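Local coordinates for acyl-CoA dehydrogenase domain protein Tcur3483 (Thermomonospora curvata, PDB 6WY9), which binds FAD and probably oxidises a CH-CH bond of an acyl-CoA-type substrate, at residues G166-I171 with G235-V240. Numbering follows the deposited sequence.
Sequences GDEFVI and GVRVPV
Glu168 and Arg237 form a salt bridge across two antiparallel strands. Their side chains cross at about a right angle. Arg237 offers NE and NH2 side-on, and both bind the same oxygen: Glu168 OE2 lies 2.8 Å from Arg237 NE and 2.9 Å from Arg237 NH2. That oxygen sits in the guanidinium plane, although the carboxylate plane is turned 41° from it. The bend in the arginine chain at chi3 (60°) brings the guanidinium back over Val170. Val170 CG2 packs on one face of it, 3.7 Å from Arg237 NH1, and the two side chains point the same way. Asp165 also pairs with Arg237 NH2. An alanine in place of Glu168 removes the carboxylate; the guanidinium would probably be left with Asp165 alone of these two acidic partners and be freer to turn. The strands belong to the antiparallel sheet of the beta-rich middle domain of the acyl-CoA dehydrogenase fold. Phe169 N donates to Val238 O (2.7 Å), and Val238 N returns a bond to Phe169 O. Phe169, Ile171, Val236 and Val238 lie on the sheet face opposite Val170 and Arg237, toward strand 203-209. Here Ile171 CD1 reaches Val238 CG2 at 4.0 Å. Just past strand 236-239, Val240 CG2 meets the Phe169 ring obliquely, 3.5 Å from Phe169 CD2. Val240 N is bonded to Asp167 O at 2.6 Å, approaching from above the carbonyl plane.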
ATOM      1  N   GLY A 166     -40.707 -35.889  14.929  1.00 95.83           N
ATOM      2  CA  GLY A 166     -40.922 -37.254  14.519  1.00 98.32           C
ATOM      3  C   GLY A 166     -40.188 -37.415  13.212  1.00 96.42           C
ATOM      4  O   GLY A 166     -38.957 -37.528  13.197  1.00 94.17           O
ATOM      5  N   ASP A 167     -40.922 -37.394  12.104  1.00 97.66           N
ATOM      6  CA  ASP A 167     -40.302 -37.190  10.803  1.00 97.42           C
ATOM      7  C   ASP A 167     -40.351 -35.727  10.365  1.00 92.83           C
ATOM      8  O   ASP A 167     -40.261 -35.443   9.166  1.00 91.36           O
ATOM      9  CB  ASP A 167     -40.956 -38.088   9.760  1.00103.41           C
ATOM     10  CG  ASP A 167     -42.403 -38.285  10.030  1.00110.09           C
ATOM     11  OD1 ASP A 167     -43.187 -38.440   9.069  1.00113.08           O
ATOM     12  OD2 ASP A 167     -42.748 -38.259  11.231  1.00112.40           O
ATOM     13  N   GLU A 168     -40.510 -34.803  11.315  1.00 91.50           N
ATOM     14  CA  GLU A 168     -40.455 -33.368  11.079  1.00 89.26           C
ATOM     15  C   GLU A 168     -39.328 -32.769  11.906  1.00 84.70           C
ATOM     16  O   GLU A 168     -38.971 -33.291  12.969  1.00 85.77           O
ATOM     17  CB  GLU A 168     -41.766 -32.658  11.470  1.00 92.92           C
ATOM     18  CG  GLU A 168     -42.962 -32.849  10.547  1.00 97.47           C
ATOM     19  CD  GLU A 168     -44.110 -31.922  10.929  1.00 99.94           C
ATOM     20  OE1 GLU A 168     -44.822 -31.426  10.026  1.00101.12           O
ATOM     21  OE2 GLU A 168     -44.288 -31.678  12.144  1.00101.07           O
ATOM     22  N   PHE A 169     -38.779 -31.660  11.424  1.00 79.25           N
ATOM     23  CA  PHE A 169     -37.920 -30.815  12.234  1.00 75.23           C
ATOM     24  C   PHE A 169     -38.688 -29.561  12.612  1.00 73.36           C
ATOM     25  O   PHE A 169     -39.472 -29.040  11.807  1.00 74.04           O
ATOM     26  CB  PHE A 169     -36.634 -30.443  11.494  1.00 72.78           C
ATOM     27  CG  PHE A 169     -35.531 -31.420  11.699  1.00 73.58           C
ATOM     28  CD1 PHE A 169     -34.865 -31.470  12.906  1.00 72.43           C
ATOM     29  CD2 PHE A 169     -35.161 -32.300  10.690  1.00 75.71           C
ATOM     30  CE1 PHE A 169     -33.841 -32.367  13.112  1.00 73.21           C
ATOM     31  CE2 PHE A 169     -34.135 -33.210  10.895  1.00 76.45           C
ATOM     32  CZ  PHE A 169     -33.477 -33.241  12.112  1.00 75.16           C
ATOM     33  N   VAL A 170     -38.473 -29.094  13.842  1.00 71.34           N
ATOM     34  CA  VAL A 170     -39.045 -27.847  14.342  1.00 70.89           C
ATOM     35  C   VAL A 170     -37.894 -26.858  14.463  1.00 69.02           C
ATOM     36  O   VAL A 170     -36.919 -27.114  15.184  1.00 69.10           O
ATOM     37  CB  VAL A 170     -39.770 -28.041  15.687  1.00 73.27           C
ATOM     38  CG1 VAL A 170     -40.511 -26.765  16.095  1.00 74.50           C
ATOM     39  CG2 VAL A 170     -40.738 -29.186  15.596  1.00 74.72           C
ATOM     40  N   ILE A 171     -38.001 -25.740  13.754  1.00 67.62           N
ATOM     41  CA  ILE A 171     -36.888 -24.815  13.552  1.00 65.29           C
ATOM     42  C   ILE A 171     -37.195 -23.513  14.279  1.00 66.97           C
ATOM     43  O   ILE A 171     -38.259 -22.913  14.075  1.00 68.97           O
ATOM     44  CB  ILE A 171     -36.628 -24.568  12.058  1.00 61.43           C
ATOM     45  CG1 ILE A 171     -36.348 -25.876  11.306  1.00 61.29           C
ATOM     46  CG2 ILE A 171     -35.468 -23.577  11.826  1.00 58.61           C
ATOM     47  CD1 ILE A 171     -36.297 -25.688   9.792  1.00 59.86           C
ATOM     48  N   GLY A 235     -41.054 -21.778  15.327  1.00 67.74           N
ATOM     49  CA  GLY A 235     -41.808 -23.016  15.282  1.00 69.68           C
ATOM     50  C   GLY A 235     -42.003 -23.563  13.896  1.00 70.39           C
ATOM     51  O   GLY A 235     -42.895 -24.387  13.687  1.00 72.65           O
ATOM     52  N   VAL A 236     -41.191 -23.130  12.930  1.00 69.74           N
ATOM     53  CA  VAL A 236     -41.364 -23.597  11.560  1.00 72.62           C
ATOM     54  C   VAL A 236     -41.163 -25.102  11.497  1.00 73.64           C
ATOM     55  O   VAL A 236     -40.202 -25.644  12.055  1.00 73.61           O
ATOM     56  CB  VAL A 236     -40.388 -22.896  10.609  1.00 71.50           C
ATOM     57  CG1 VAL A 236     -40.572 -23.444   9.201  1.00 73.54           C
ATOM     58  CG2 VAL A 236     -40.587 -21.392  10.648  1.00 70.68           C
ATOM     59  N   ARG A 237     -42.042 -25.782  10.771  1.00 74.52           N
ATOM     60  CA  ARG A 237     -42.032 -27.235  10.708  1.00 75.52           C
ATOM     61  C   ARG A 237     -41.750 -27.695   9.284  1.00 74.85           C
ATOM     62  O   ARG A 237     -42.422 -27.260   8.341  1.00 74.73           O
ATOM     63  CB  ARG A 237     -43.369 -27.791  11.224  1.00 80.20           C
ATOM     64  CG  ARG A 237     -43.805 -27.122  12.529  1.00 81.84           C
ATOM     65  CD  ARG A 237     -44.970 -27.832  13.194  1.00 86.94           C
ATOM     66  NE  ARG A 237     -44.652 -29.219  13.521  1.00 88.36           N
ATOM     67  CZ  ARG A 237     -44.395 -29.662  14.746  1.00 87.88           C
ATOM     68  NH1 ARG A 237     -44.422 -28.827  15.774  1.00 86.67           N
ATOM     69  NH2 ARG A 237     -44.117 -30.944  14.934  1.00 88.69           N
ATOM     70  N   VAL A 238     -40.784 -28.596   9.136  1.00 75.62           N
ATOM     71  CA  VAL A 238     -40.350 -29.076   7.823  1.00 77.62           C
ATOM     72  C   VAL A 238     -40.144 -30.583   7.909  1.00 79.64           C
ATOM     73  O   VAL A 238     -39.571 -31.064   8.897  1.00 78.47           O
ATOM     74  CB  VAL A 238     -39.061 -28.355   7.371  1.00 76.59           C
ATOM     75  CG1 VAL A 238     -38.646 -28.775   5.960  1.00 77.91           C
ATOM     76  CG2 VAL A 238     -39.261 -26.857   7.404  1.00 75.33           C
ATOM     77  N   PRO A 239     -40.585 -31.365   6.924  1.00 83.16           N
ATOM     78  CA  PRO A 239     -40.332 -32.810   6.978  1.00 85.60           C
ATOM     79  C   PRO A 239     -38.839 -33.094   7.039  1.00 83.74           C
ATOM     80  O   PRO A 239     -38.018 -32.340   6.502  1.00 82.02           O
ATOM     81  CB  PRO A 239     -40.959 -33.340   5.677  1.00 87.78           C
ATOM     82  CG  PRO A 239     -41.196 -32.176   4.840  1.00 86.53           C
ATOM     83  CD  PRO A 239     -41.359 -30.987   5.735  1.00 84.33           C
ATOM     84  N   VAL A 240     -38.493 -34.190   7.719  1.00 83.61           N
ATOM     85  CA  VAL A 240     -37.095 -34.591   7.874  1.00 81.35           C
ATOM     86  C   VAL A 240     -36.434 -34.914   6.537  1.00 80.55           C
ATOM     87  O   VAL A 240     -35.208 -34.802   6.419  1.00 80.45           O
ATOM     88  CB  VAL A 240     -36.977 -35.782   8.861  1.00 86.00           C
ATOM     89  CG1 VAL A 240     -35.703 -36.587   8.620  1.00 86.89           C
ATOM     90  CG2 VAL A 240     -36.987 -35.278  10.298  1.00 84.88           C
TER